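Local coordinates for protein single-stranded-DNA-specific exonuclease RecJ (Thermus thermophilus, PDB 2ZXR) that degrades single-stranded DNA from the 5' end in the 3' direction, using divalent metal ions, and has no detectable activity on single-stranded RNA, at residues Q17-V21 against A32-W36; R74-D80 against D102-P108; L480-L484 against L499-V505; A549-A553 against G586-G590. All coordinates share one frame; numbering follows the deposited sequence.

Contact 1: residues Q17-V21 against A32-W36; sequences QWREV and ALAYW
V21 and W18 of one helix pack on A32 and L33 of the next. The two helices, 15-25 and 29-37, are joined by a very short link and pack nearly at right angles, as in an alpha-alpha corner. The axes of segments 17-21 and 32-36 run at 104° and come within 9.2 Å of each other.

The tight part lies toward the link. V21 and A32 have the closest CA atoms, 5.8 Å apart, and A32 is the small residue at this point. The V21 CG1 methyl sits 3.8 Å from A32 CB and 4.0 Å from Y35 CB. A32 CB in turn meets the edge of the W18 indole, near its plane, at CD1. W18 has CG anti to its backbone N (chi1 -157°), which brings the ring over to the second helix. Its six-membered part then presses on L33, with CZ2 only 3.4 Å from L33 CD1. W18 NE1 is held by P29 O at the start of the second helix. Leucines L626 and L629 of helix 624-639 also touch W18.

The looser part holds Q17 and W36, both partly exposed. The W36 indole turns its pyrrole edge to the first helix. The chain of Q17 passes that edge, and R41 makes a cation-pi contact with W36. Between the two parts the second V21 methyl, CG2, reaches the same indole edge, 4.2 Å from W36 CD1.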
loop_
_atom_site.group_PDB
_atom_site.type_symbol
_atom_site.label_atom_id
_atom_site.label_comp_id
_atom_site.label_asym_id
_atom_site.label_seq_id
_atom_site.Cartn_x
_atom_site.Cartn_y
_atom_site.Cartn_z
ATOM N N GLN A 17 4.261 -14.103 20.339
ATOM C CA GLN A 17 3.543 -14.133 19.066
ATOM C C GLN A 17 4.532 -13.938 17.907
ATOM O O GLN A 17 4.382 -14.532 16.844
ATOM C CB GLN A 17 2.468 -13.044 18.997
ATOM C CG GLN A 17 1.469 -13.029 20.146
ATOM C CD GLN A 17 0.368 -11.990 19.926
ATOM O OE1 GLN A 17 -0.192 -11.439 20.882
ATOM N NE2 GLN A 17 0.047 -11.729 18.664
ATOM N N TRP A 18 5.557 -13.119 18.113
ATOM C CA TRP A 18 6.549 -12.878 17.059
ATOM C C TRP A 18 7.169 -14.236 16.724
ATOM O O TRP A 18 7.331 -14.613 15.556
ATOM C CB TRP A 18 7.626 -11.936 17.584
ATOM C CG TRP A 18 8.422 -11.153 16.572
ATOM C CD1 TRP A 18 8.623 -11.447 15.241
ATOM C CD2 TRP A 18 9.208 -9.987 16.847
ATOM N NE1 TRP A 18 9.493 -10.531 14.682
ATOM C CE2 TRP A 18 9.867 -9.628 15.645
ATOM C CE3 TRP A 18 9.424 -9.213 17.997
ATOM C CZ2 TRP A 18 10.720 -8.530 15.563
ATOM C CZ3 TRP A 18 10.277 -8.118 17.912
ATOM C CH2 TRP A 18 10.913 -7.787 16.704
ATOM N N ARG A 19 7.515 -14.962 17.781
ATOM C CA ARG A 19 8.106 -16.280 17.655
ATOM C C ARG A 19 7.172 -17.279 16.975
ATOM O O ARG A 19 7.618 -18.083 16.156
ATOM C CB ARG A 19 8.521 -16.792 19.043
ATOM C CG ARG A 19 9.898 -16.288 19.466
ATOM C CD ARG A 19 10.043 -16.214 20.982
ATOM N NE ARG A 19 11.445 -16.082 21.384
ATOM C CZ ARG A 19 11.838 -15.815 22.626
ATOM N NH1 ARG A 19 10.932 -15.646 23.584
ATOM N NH2 ARG A 19 13.136 -15.734 22.913
ATOM N N GLU A 20 5.891 -17.236 17.328
ATOM C CA GLU A 20 4.897 -18.133 16.737
ATOM C C GLU A 20 4.826 -17.922 15.228
ATOM O O GLU A 20 4.777 -18.892 14.462
ATOM C CB GLU A 20 3.520 -17.893 17.363
ATOM C CG GLU A 20 3.462 -18.341 18.820
ATOM C CD GLU A 20 2.190 -17.929 19.549
ATOM O OE1 GLU A 20 2.003 -18.403 20.698
ATOM O OE2 GLU A 20 1.388 -17.132 18.991
ATOM N N VAL A 21 4.853 -16.665 14.803
ATOM C CA VAL A 21 4.795 -16.361 13.377
ATOM C C VAL A 21 6.052 -16.844 12.668
ATOM O O VAL A 21 5.973 -17.472 11.607
ATOM C CB VAL A 21 4.577 -14.850 13.141
ATOM C CG1 VAL A 21 4.668 -14.526 11.660
ATOM C CG2 VAL A 21 3.184 -14.447 13.678
ATOM N N ALA A 32 8.630 -11.757 9.622
ATOM C CA ALA A 32 7.591 -12.119 10.591
ATOM C C ALA A 32 6.936 -10.861 11.152
ATOM O O ALA A 32 5.760 -10.866 11.477
ATOM C CB ALA A 32 8.175 -12.959 11.725
ATOM N N LEU A 33 7.702 -9.787 11.277
ATOM C CA LEU A 33 7.160 -8.530 11.777
ATOM C C LEU A 33 6.061 -8.067 10.805
ATOM O O LEU A 33 4.958 -7.675 11.219
ATOM C CB LEU A 33 8.276 -7.485 11.827
ATOM C CG LEU A 33 8.691 -6.900 13.173
ATOM C CD1 LEU A 33 10.084 -6.258 13.059
ATOM C CD2 LEU A 33 7.665 -5.873 13.595
ATOM N N ALA A 34 6.378 -8.113 9.512
ATOM C CA ALA A 34 5.438 -7.713 8.454
ATOM C C ALA A 34 4.186 -8.602 8.476
ATOM O O ALA A 34 3.046 -8.107 8.501
ATOM C CB ALA A 34 6.124 -7.793 7.092
ATOM N N TYR A 35 4.389 -9.917 8.484
ATOM C CA TYR A 35 3.249 -10.824 8.534
ATOM C C TYR A 35 2.394 -10.562 9.775
ATOM O O TYR A 35 1.158 -10.484 9.671
ATOM C CB TYR A 35 3.710 -12.280 8.514
ATOM C CG TYR A 35 4.394 -12.660 7.232
ATOM C CD1 TYR A 35 3.740 -12.528 6.010
ATOM C CD2 TYR A 35 5.706 -13.119 7.232
ATOM C CE1 TYR A 35 4.390 -12.845 4.820
ATOM C CE2 TYR A 35 6.359 -13.427 6.063
ATOM C CZ TYR A 35 5.706 -13.290 4.858
ATOM O OH TYR A 35 6.368 -13.576 3.690
ATOM N N TRP A 36 3.031 -10.402 10.942
ATOM C CA TRP A 36 2.255 -10.150 12.157
ATOM C C TRP A 36 1.361 -8.917 11.992
ATOM O O TRP A 36 0.180 -8.943 12.353
ATOM C CB TRP A 36 3.159 -9.958 13.371
ATOM C CG TRP A 36 2.383 -9.839 14.667
ATOM C CD1 TRP A 36 1.896 -10.870 15.436
ATOM C CD2 TRP A 36 2.001 -8.631 15.334
ATOM N NE1 TRP A 36 1.240 -10.370 16.540
ATOM C CE2 TRP A 36 1.288 -9.003 16.504
ATOM C CE3 TRP A 36 2.193 -7.271 15.065
ATOM C CZ2 TRP A 36 0.766 -8.056 17.402
ATOM C CZ3 TRP A 36 1.673 -6.327 15.959
ATOM C CH2 TRP A 36 0.967 -6.730 17.113
#

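Contact 2: residues R74-D80 against D102-P108; sequences RIRVHGD and DVHPFIP
I75 and V77 exchange backbone hydrogen bonds with segment 102-108. I75 N gives to D102 O at 2.7 Å and H104 N gives to I75 O at 2.9 Å. V77 N then gives to H104 O, and F106 N gives to V77 O at 2.7 Å. The strands are parallel, and I75 pairs with V103, R76 with H104.

One further polar bond comes from a side chain. H78 ND1 donates to F106 O at 2.7 Å, with the oxygen tilted 29° out of the imidazole plane.

The side chains of R74, R76 and H104 lie on one face of the sheet, with F106 just beyond. The R76 guanidinium lies on the F106 ring, centres 4.2 Å apart and planes at 10°, as an off-centre cation-pi stack. The bend at chi3 (-95°) lays it there. R76 CA sits over one face of the H104 ring, and R74 NH2 over the opposite face.

Apolar contacts occupy the other face. V103 CG2 touches I75 CG2 at 3.8 Å and V77 CG2 at 3.5 Å. Helix 83-98 packs on V77 and V103.

This is the beta-alpha-beta crossover of the DHH domain. After G79 the first strand reaches D80, which binds the first manganese ion in the manganese-bound enzyme.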
loop_
_atom_site.group_PDB
_atom_site.type_symbol
_atom_site.label_atom_id
_atom_site.label_comp_id
_atom_site.label_asym_id
_atom_site.label_seq_id
_atom_site.Cartn_x
_atom_site.Cartn_y
_atom_site.Cartn_z
ATOM N N ARG A 74 -33.841 -13.829 -22.841
ATOM C CA ARG A 74 -32.799 -12.947 -23.353
ATOM C C ARG A 74 -32.147 -12.120 -22.243
ATOM O O ARG A 74 -32.777 -11.261 -21.633
ATOM C CB ARG A 74 -33.375 -12.033 -24.447
ATOM C CG ARG A 74 -32.332 -11.126 -25.095
ATOM C CD ARG A 74 -32.380 -11.131 -26.635
ATOM N NE ARG A 74 -31.257 -10.358 -27.175
ATOM C CZ ARG A 74 -30.986 -10.204 -28.470
ATOM N NH1 ARG A 74 -31.755 -10.771 -29.392
ATOM N NH2 ARG A 74 -29.940 -9.472 -28.844
ATOM N N ILE A 75 -30.870 -12.392 -22.005
ATOM C CA ILE A 75 -30.076 -11.734 -20.958
ATOM C C ILE A 75 -29.218 -10.584 -21.501
ATOM O O ILE A 75 -28.484 -10.750 -22.471
ATOM C CB ILE A 75 -29.113 -12.765 -20.301
ATOM C CG1 ILE A 75 -29.913 -13.930 -19.719
ATOM C CG2 ILE A 75 -28.304 -12.116 -19.197
ATOM C CD1 ILE A 75 -29.051 -15.113 -19.304
ATOM N N ARG A 76 -29.307 -9.416 -20.883
ATOM C CA ARG A 76 -28.477 -8.297 -21.341
ATOM C C ARG A 76 -27.551 -7.895 -20.196
ATOM O O ARG A 76 -27.993 -7.745 -19.047
ATOM C CB ARG A 76 -29.345 -7.117 -21.776
ATOM C CG ARG A 76 -28.548 -5.909 -22.225
ATOM C CD ARG A 76 -29.455 -4.750 -22.648
ATOM N NE ARG A 76 -29.696 -4.718 -24.089
ATOM C CZ ARG A 76 -30.400 -3.767 -24.708
ATOM N NH1 ARG A 76 -30.939 -2.771 -24.002
ATOM N NH2 ARG A 76 -30.547 -3.802 -26.037
ATOM N N VAL A 77 -26.268 -7.728 -20.507
ATOM C CA VAL A 77 -25.290 -7.394 -19.472
ATOM C C VAL A 77 -24.723 -5.986 -19.618
ATOM O O VAL A 77 -24.261 -5.600 -20.686
ATOM C CB VAL A 77 -24.114 -8.419 -19.471
ATOM C CG1 VAL A 77 -23.159 -8.131 -18.306
ATOM C CG2 VAL A 77 -24.662 -9.836 -19.365
ATOM N N HIS A 78 -24.747 -5.220 -18.534
ATOM C CA HIS A 78 -24.227 -3.852 -18.591
ATOM C C HIS A 78 -23.139 -3.544 -17.560
ATOM O O HIS A 78 -23.283 -3.883 -16.390
ATOM C CB HIS A 78 -25.371 -2.855 -18.422
ATOM C CG HIS A 78 -24.962 -1.439 -18.673
ATOM N ND1 HIS A 78 -24.156 -1.078 -19.733
ATOM C CD2 HIS A 78 -25.237 -0.293 -18.004
ATOM C CE1 HIS A 78 -23.950 0.228 -19.703
ATOM N NE2 HIS A 78 -24.596 0.728 -18.665
ATOM N N GLY A 79 -22.074 -2.887 -18.006
ATOM C CA GLY A 79 -20.967 -2.510 -17.137
ATOM C C GLY A 79 -19.753 -2.123 -17.976
ATOM O O GLY A 79 -18.966 -2.982 -18.388
ATOM N N ASP A 80 -19.577 -0.829 -18.235
ATOM C CA ASP A 80 -18.460 -0.400 -19.076
ATOM C C ASP A 80 -17.734 0.860 -18.604
ATOM O O ASP A 80 -16.960 1.459 -19.350
ATOM C CB ASP A 80 -18.975 -0.175 -20.493
ATOM C CG ASP A 80 -20.097 0.858 -20.551
ATOM O OD1 ASP A 80 -20.938 0.753 -21.466
ATOM O OD2 ASP A 80 -20.145 1.773 -19.695
ATOM N N ASP A 102 -28.790 -16.860 -24.070
ATOM C CA ASP A 102 -28.966 -15.866 -25.123
ATOM C C ASP A 102 -28.651 -14.563 -24.375
ATOM O O ASP A 102 -29.527 -13.867 -23.865
ATOM C CB ASP A 102 -30.404 -15.870 -25.654
ATOM C CG ASP A 102 -30.673 -14.728 -26.624
ATOM O OD1 ASP A 102 -29.706 -14.098 -27.114
ATOM O OD2 ASP A 102 -31.864 -14.462 -26.908
ATOM N N VAL A 103 -27.364 -14.267 -24.301
ATOM C CA VAL A 103 -26.874 -13.114 -23.570
ATOM C C VAL A 103 -26.088 -12.189 -24.492
ATOM O O VAL A 103 -25.496 -12.623 -25.469
ATOM C CB VAL A 103 -25.974 -13.602 -22.391
ATOM C CG1 VAL A 103 -24.877 -14.524 -22.917
ATOM C CG2 VAL A 103 -25.377 -12.421 -21.654
ATOM N N HIS A 104 -26.093 -10.903 -24.192
ATOM C CA HIS A 104 -25.353 -9.964 -25.022
ATOM C C HIS A 104 -25.022 -8.775 -24.152
ATOM O O HIS A 104 -25.756 -8.437 -23.224
ATOM C CB HIS A 104 -26.211 -9.532 -26.204
ATOM C CG HIS A 104 -27.531 -8.963 -25.791
ATOM N ND1 HIS A 104 -27.737 -7.611 -25.606
ATOM C CD2 HIS A 104 -28.685 -9.570 -25.426
ATOM C CE1 HIS A 104 -28.957 -7.410 -25.138
ATOM N NE2 HIS A 104 -29.552 -8.583 -25.018
ATOM N N PRO A 105 -23.896 -8.126 -24.424
ATOM C CA PRO A 105 -23.566 -6.972 -23.588
ATOM C C PRO A 105 -24.329 -5.748 -24.075
ATOM O O PRO A 105 -24.736 -5.681 -25.232
ATOM C CB PRO A 105 -22.065 -6.828 -23.789
ATOM C CG PRO A 105 -21.918 -7.193 -25.235
ATOM C CD PRO A 105 -22.846 -8.388 -25.425
ATOM N N PHE A 106 -24.542 -4.787 -23.193
ATOM C CA PHE A 106 -25.220 -3.580 -23.617
ATOM C C PHE A 106 -24.306 -2.370 -23.457
ATOM O O PHE A 106 -24.078 -1.902 -22.336
ATOM C CB PHE A 106 -26.503 -3.360 -22.819
ATOM C CG PHE A 106 -27.173 -2.052 -23.123
ATOM C CD1 PHE A 106 -27.371 -1.650 -24.447
ATOM C CD2 PHE A 106 -27.567 -1.201 -22.097
ATOM C CE1 PHE A 106 -27.948 -0.418 -24.746
ATOM C CE2 PHE A 106 -28.146 0.033 -22.382
ATOM C CZ PHE A 106 -28.335 0.424 -23.712
ATOM N N ILE A 107 -23.762 -1.884 -24.571
ATOM C CA ILE A 107 -22.905 -0.695 -24.547
ATOM C C ILE A 107 -23.709 0.515 -25.032
ATOM O O ILE A 107 -24.119 0.587 -26.195
ATOM C CB ILE A 107 -21.644 -0.845 -25.455
ATOM C CG1 ILE A 107 -20.533 -1.595 -24.703
ATOM C CG2 ILE A 107 -21.141 0.550 -25.907
ATOM C CD1 ILE A 107 -19.920 -0.810 -23.564
ATOM N N PRO A 108 -23.955 1.476 -24.134
ATOM C CA PRO A 108 -24.712 2.680 -24.482
ATOM C C PRO A 108 -23.794 3.900 -24.629
ATOM O O PRO A 108 -23.774 4.498 -25.730
ATOM C CB PRO A 108 -25.679 2.807 -23.313
ATOM C CG PRO A 108 -24.796 2.425 -22.139
ATOM C CD PRO A 108 -23.882 1.304 -22.670
#

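Contact 3: residues L480-L484 against L499-V505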
loop_
_atom_site.group_PDB
_atom_site.type_symbol
_atom_site.label_atom_id
_atom_site.label_comp_id
_atom_site.label_asym_id
_atom_site.label_seq_id
_atom_site.Cartn_x
_atom_site.Cartn_y
_atom_site.Cartn_z
ATOM N N LEU A 480 20.355 9.789 -8.303
ATOM C CA LEU A 480 21.682 9.517 -7.742
ATOM C C LEU A 480 21.762 8.188 -6.982
ATOM O O LEU A 480 20.769 7.454 -6.852
ATOM C CB LEU A 480 22.115 10.656 -6.806
ATOM C CG LEU A 480 21.435 10.854 -5.443
ATOM C CD1 LEU A 480 22.022 9.890 -4.440
ATOM C CD2 LEU A 480 21.654 12.278 -4.941
ATOM N N ALA A 481 22.953 7.897 -6.466
ATOM C CA ALA A 481 23.186 6.674 -5.724
ATOM C C ALA A 481 24.278 6.885 -4.690
ATOM O O ALA A 481 25.235 7.621 -4.925
ATOM C CB ALA A 481 23.579 5.567 -6.677
ATOM N N PHE A 482 24.131 6.242 -3.540
ATOM C CA PHE A 482 25.116 6.356 -2.468
ATOM C C PHE A 482 25.020 5.140 -1.558
ATOM O O PHE A 482 24.201 4.246 -1.796
ATOM C CB PHE A 482 24.893 7.646 -1.674
ATOM C CG PHE A 482 23.559 7.730 -1.011
ATOM C CD1 PHE A 482 23.387 7.289 0.296
ATOM C CD2 PHE A 482 22.457 8.222 -1.707
ATOM C CE1 PHE A 482 22.135 7.334 0.904
ATOM C CE2 PHE A 482 21.202 8.272 -1.112
ATOM C CZ PHE A 482 21.042 7.826 0.196
ATOM N N ARG A 483 25.851 5.101 -0.521
ATOM C CA ARG A 483 25.847 3.968 0.388
ATOM C C ARG A 483 25.652 4.296 1.847
ATOM O O ARG A 483 26.143 5.310 2.340
ATOM C CB ARG A 483 27.148 3.172 0.251
ATOM C CG ARG A 483 27.202 2.300 -0.972
ATOM C CD ARG A 483 28.100 1.102 -0.726
ATOM N NE ARG A 483 27.821 0.029 -1.677
ATOM C CZ ARG A 483 27.927 0.156 -2.997
ATOM N NH1 ARG A 483 28.313 1.316 -3.528
ATOM N NH2 ARG A 483 27.637 -0.872 -3.787
ATOM N N LEU A 484 24.933 3.420 2.539
ATOM C CA LEU A 484 24.707 3.575 3.967
ATOM C C LEU A 484 25.037 2.234 4.600
ATOM O O LEU A 484 24.338 1.236 4.357
ATOM C CB LEU A 484 23.252 3.944 4.279
ATOM C CG LEU A 484 22.750 5.346 3.937
ATOM C CD1 LEU A 484 21.339 5.497 4.485
ATOM C CD2 LEU A 484 23.660 6.406 4.539
ATOM N N LEU A 499 23.692 15.402 -0.471
ATOM C CA LEU A 499 22.969 14.969 0.711
ATOM C C LEU A 499 23.518 15.584 1.995
ATOM O O LEU A 499 24.717 15.861 2.109
ATOM C CB LEU A 499 23.026 13.441 0.826
ATOM C CG LEU A 499 22.501 12.573 -0.323
ATOM C CD1 LEU A 499 21.129 13.078 -0.753
ATOM C CD2 LEU A 499 23.470 12.599 -1.485
ATOM N N PRO A 500 22.641 15.822 2.979
ATOM C CA PRO A 500 23.179 16.397 4.212
ATOM C C PRO A 500 24.238 15.444 4.773
ATOM O O PRO A 500 24.377 14.309 4.300
ATOM C CB PRO A 500 21.943 16.540 5.107
ATOM C CG PRO A 500 20.906 15.636 4.478
ATOM C CD PRO A 500 21.174 15.748 3.012
ATOM N N PRO A 501 25.016 15.895 5.772
ATOM C CA PRO A 501 26.052 15.022 6.343
ATOM C C PRO A 501 25.500 13.707 6.899
ATOM O O PRO A 501 26.188 12.683 6.928
ATOM C CB PRO A 501 26.708 15.910 7.407
ATOM C CG PRO A 501 25.631 16.900 7.759
ATOM C CD PRO A 501 24.986 17.208 6.441
ATOM N N GLU A 502 24.253 13.749 7.341
ATOM C CA GLU A 502 23.586 12.572 7.864
ATOM C C GLU A 502 22.188 12.512 7.280
ATOM O O GLU A 502 21.477 13.527 7.226
ATOM C CB GLU A 502 23.483 12.633 9.383
ATOM C CG GLU A 502 24.468 11.751 10.127
ATOM C CD GLU A 502 23.980 11.469 11.539
ATOM O OE1 GLU A 502 24.687 10.780 12.311
ATOM O OE2 GLU A 502 22.867 11.945 11.869
ATOM N N VAL A 503 21.780 11.319 6.857
ATOM C CA VAL A 503 20.454 11.141 6.279
ATOM C C VAL A 503 19.674 9.980 6.876
ATOM O O VAL A 503 20.215 9.105 7.561
ATOM C CB VAL A 503 20.530 10.889 4.751
ATOM C CG1 VAL A 503 21.149 12.076 4.040
ATOM C CG2 VAL A 503 21.339 9.639 4.485
ATOM N N GLU A 504 18.380 9.997 6.608
ATOM C CA GLU A 504 17.474 8.943 7.024
ATOM C C GLU A 504 16.812 8.542 5.713
ATOM O O GLU A 504 16.503 9.401 4.899
ATOM C CB GLU A 504 16.419 9.475 7.989
ATOM C CG GLU A 504 16.681 9.084 9.402
ATOM C CD GLU A 504 15.661 9.626 10.346
ATOM O OE1 GLU A 504 15.604 9.068 11.455
ATOM O OE2 GLU A 504 14.931 10.594 9.996
ATOM N N VAL A 505 16.606 7.251 5.508
ATOM C CA VAL A 505 15.994 6.769 4.271
ATOM C C VAL A 505 14.911 5.743 4.534
ATOM O O VAL A 505 15.121 4.825 5.328
ATOM C CB VAL A 505 17.016 6.059 3.366
ATOM C CG1 VAL A 505 16.281 5.454 2.141
ATOM C CG2 VAL A 505 18.106 7.030 2.923
#
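L480, F482 and L484 face L499, V503 and V505 across the inside of the OB domain. Strand 480-484 and strand 503-505 run at 97° and come no nearer than 9.9 Å, axis to axis, in these segments. No backbone bonds join them here. The gap is filled by side chains, as expected in the core of an OB beta barrel.

L480 and L499 meet tip to tip. Each puts its CD2 methyl forward, 3.9 Å from the other. L499 comes from the loop before the second strand and closes this end of the contact. F482 is the central bump. Its CG lies between the backbone N and the carbonyl carbon (chi1 61°), and the ring stands out toward the other side. CZ and CE1 point at the valines, while CD2 lies on the L499 side. V503 CG2 lies 4.3 Å from F482 CE1. L480 CD1 and L484 CG lie at the ring edge, near its plane, from within the same strand.

At the other end L484 CD1 sits in the hollow between V503 CG2 and V505 CG2, and L484 CD2 rests on V503 CG2 at 4.0 Å. L464 of strand 462-466 also touches L484 and V505, and L527 of strand 517-528 touches F482 and L499. V505 CG2 does double duty: it meets L484 CD1 at 3.9 Å and the edge of the phenyl ring at F482 CZ, 4.1 Å away.

Contact 4: residues A549-A553 against G586-G590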
loop_
_atom_site.group_PDB
_atom_site.type_symbol
_atom_site.label_atom_id
_atom_site.label_comp_id
_atom_site.label_asym_id
_atom_site.label_seq_id
_atom_site.Cartn_x
_atom_site.Cartn_y
_atom_site.Cartn_z
ATOM N N ALA A 549 27.045 10.593 31.210
ATOM C CA ALA A 549 26.739 9.696 32.313
ATOM C C ALA A 549 27.909 9.546 33.290
ATOM O O ALA A 549 27.710 9.551 34.511
ATOM C CB ALA A 549 26.320 8.311 31.780
ATOM N N LEU A 550 29.115 9.395 32.748
ATOM C CA LEU A 550 30.296 9.209 33.579
ATOM C C LEU A 550 30.616 10.450 34.388
ATOM O O LEU A 550 31.063 10.344 35.519
ATOM C CB LEU A 550 31.503 8.789 32.715
ATOM C CG LEU A 550 31.395 7.367 32.139
ATOM C CD1 LEU A 550 32.485 7.137 31.107
ATOM C CD2 LEU A 550 31.464 6.335 33.257
ATOM N N ALA A 551 30.372 11.622 33.816
ATOM C CA ALA A 551 30.624 12.871 34.536
ATOM C C ALA A 551 29.734 12.917 35.780
ATOM O O ALA A 551 30.196 13.228 36.874
ATOM C CB ALA A 551 30.332 14.090 33.640
ATOM N N ARG A 552 28.455 12.578 35.613
ATOM C CA ARG A 552 27.525 12.600 36.735
ATOM C C ARG A 552 27.848 11.529 37.766
ATOM O O ARG A 552 27.675 11.738 38.968
ATOM C CB ARG A 552 26.091 12.474 36.219
ATOM C CG ARG A 552 25.634 13.753 35.526
ATOM C CD ARG A 552 24.386 13.589 34.624
ATOM N NE ARG A 552 23.232 13.026 35.311
ATOM C CZ ARG A 552 22.009 12.910 34.783
ATOM N NH1 ARG A 552 21.026 12.367 35.504
ATOM N NH2 ARG A 552 21.750 13.352 33.549
ATOM N N ALA A 553 28.340 10.387 37.310
ATOM C CA ALA A 553 28.679 9.318 38.224
ATOM C C ALA A 553 29.906 9.700 39.060
ATOM O O ALA A 553 30.023 9.310 40.207
ATOM C CB ALA A 553 28.960 8.033 37.447
ATOM N N GLY A 586 18.731 6.170 39.547
ATOM C CA GLY A 586 18.077 6.870 38.457
ATOM C C GLY A 586 19.003 6.992 37.238
ATOM O O GLY A 586 18.628 7.575 36.210
ATOM N N LEU A 587 20.222 6.455 37.345
ATOM C CA LEU A 587 21.190 6.513 36.243
ATOM C C LEU A 587 21.793 5.131 36.011
ATOM O O LEU A 587 22.260 4.498 36.958
ATOM C CB LEU A 587 22.319 7.491 36.575
ATOM C CG LEU A 587 23.365 7.632 35.477
ATOM C CD1 LEU A 587 22.738 8.435 34.321
ATOM C CD2 LEU A 587 24.622 8.328 36.004
ATOM N N TRP A 588 21.796 4.663 34.765
ATOM C CA TRP A 588 22.338 3.329 34.472
ATOM C C TRP A 588 23.475 3.426 33.486
ATOM O O TRP A 588 23.448 4.253 32.570
ATOM C CB TRP A 588 21.252 2.400 33.879
ATOM C CG TRP A 588 20.057 2.064 34.772
ATOM C CD1 TRP A 588 19.892 2.369 36.100
ATOM C CD2 TRP A 588 18.891 1.312 34.392
ATOM N NE1 TRP A 588 18.693 1.851 36.568
ATOM C CE2 TRP A 588 18.064 1.202 35.537
ATOM C CE3 TRP A 588 18.467 0.724 33.195
ATOM C CZ2 TRP A 588 16.835 0.528 35.513
ATOM C CZ3 TRP A 588 17.238 0.048 33.176
ATOM C CH2 TRP A 588 16.445 -0.040 34.326
ATOM N N LEU A 589 24.478 2.577 33.660
ATOM C CA LEU A 589 25.621 2.581 32.763
ATOM C C LEU A 589 25.612 1.304 31.935
ATOM O O LEU A 589 26.553 1.019 31.212
ATOM C CB LEU A 589 26.913 2.660 33.570
ATOM C CG LEU A 589 27.085 3.914 34.419
ATOM C CD1 LEU A 589 28.431 3.859 35.146
ATOM C CD2 LEU A 589 27.020 5.149 33.527
ATOM N N GLY A 590 24.538 0.533 32.066
ATOM C CA GLY A 590 24.434 -0.710 31.347
ATOM C C GLY A 590 23.017 -1.188 31.516
ATOM O O GLY A 590 22.194 -0.507 32.146
#
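A549 O is approached by two groups. A553 N gives it the regular helix hydrogen bond at 3.0 Å, and the L587 CD2 methyl of the strand rests against it at 3.6 Å. No hydrogen bond joins the two segments, so the contact is made by apolar surface.

L587 and L589 do most of the work. L587 has CG anti to the backbone N (chi1 -179°), and its forked end reaches the helix. CD2 touches the backbone at A549 and A553 as well as R552 CB, 4.4 Å away. CD1 faces A549 CB at a similar distance. L589 lies further along. Its CD2 packs on A549 CB at 3.7 Å, the closest side-chain pair of the contact. Its other methyl, CD1, meets L550 CD2 at 4.3 Å. Both leucines therefore meet at A549 CB.

R552 borders the contact. L587 CD1 lies over one face of its guanidinium. The charge is met outside: R552 NH1 forms a salt bridge with E602 and R552 NE another with E557. These bonds probably fix the guanidinium over the leucine.

W588 points away from the helix, to the other side of the sheet, where its ring meets Y560 edge-to-face. Strand 587-588 is the middle one of the five-stranded parallel sheet in the C-terminal domain, between 601-603 and 558-560. Helix 546-554 follows strand 541-543 and leads to strand 558-560, crossing over the two strands between them.

How the contacts relate
The four contacts follow one another along the chain and do not touch. Contact 2 alone reaches the catalytic region: the side chain of D80 is about 12 Å from the bound magnesium ion, which is held by D84, D136, H160, H161 and D221. Contacts 3 and 4 lie on the opposite side of the chain's centre from contact 2, with centres about 56 Å and about 78 Å from it. Contact 1 is between, about 48 Å from contact 2, about 30 Å from contact 3 and about 35 Å from contact 4, centre to centre. Strand 426-433 and helix 624-639 flank contact 1, so this N-terminal corner bridges later parts of the chain.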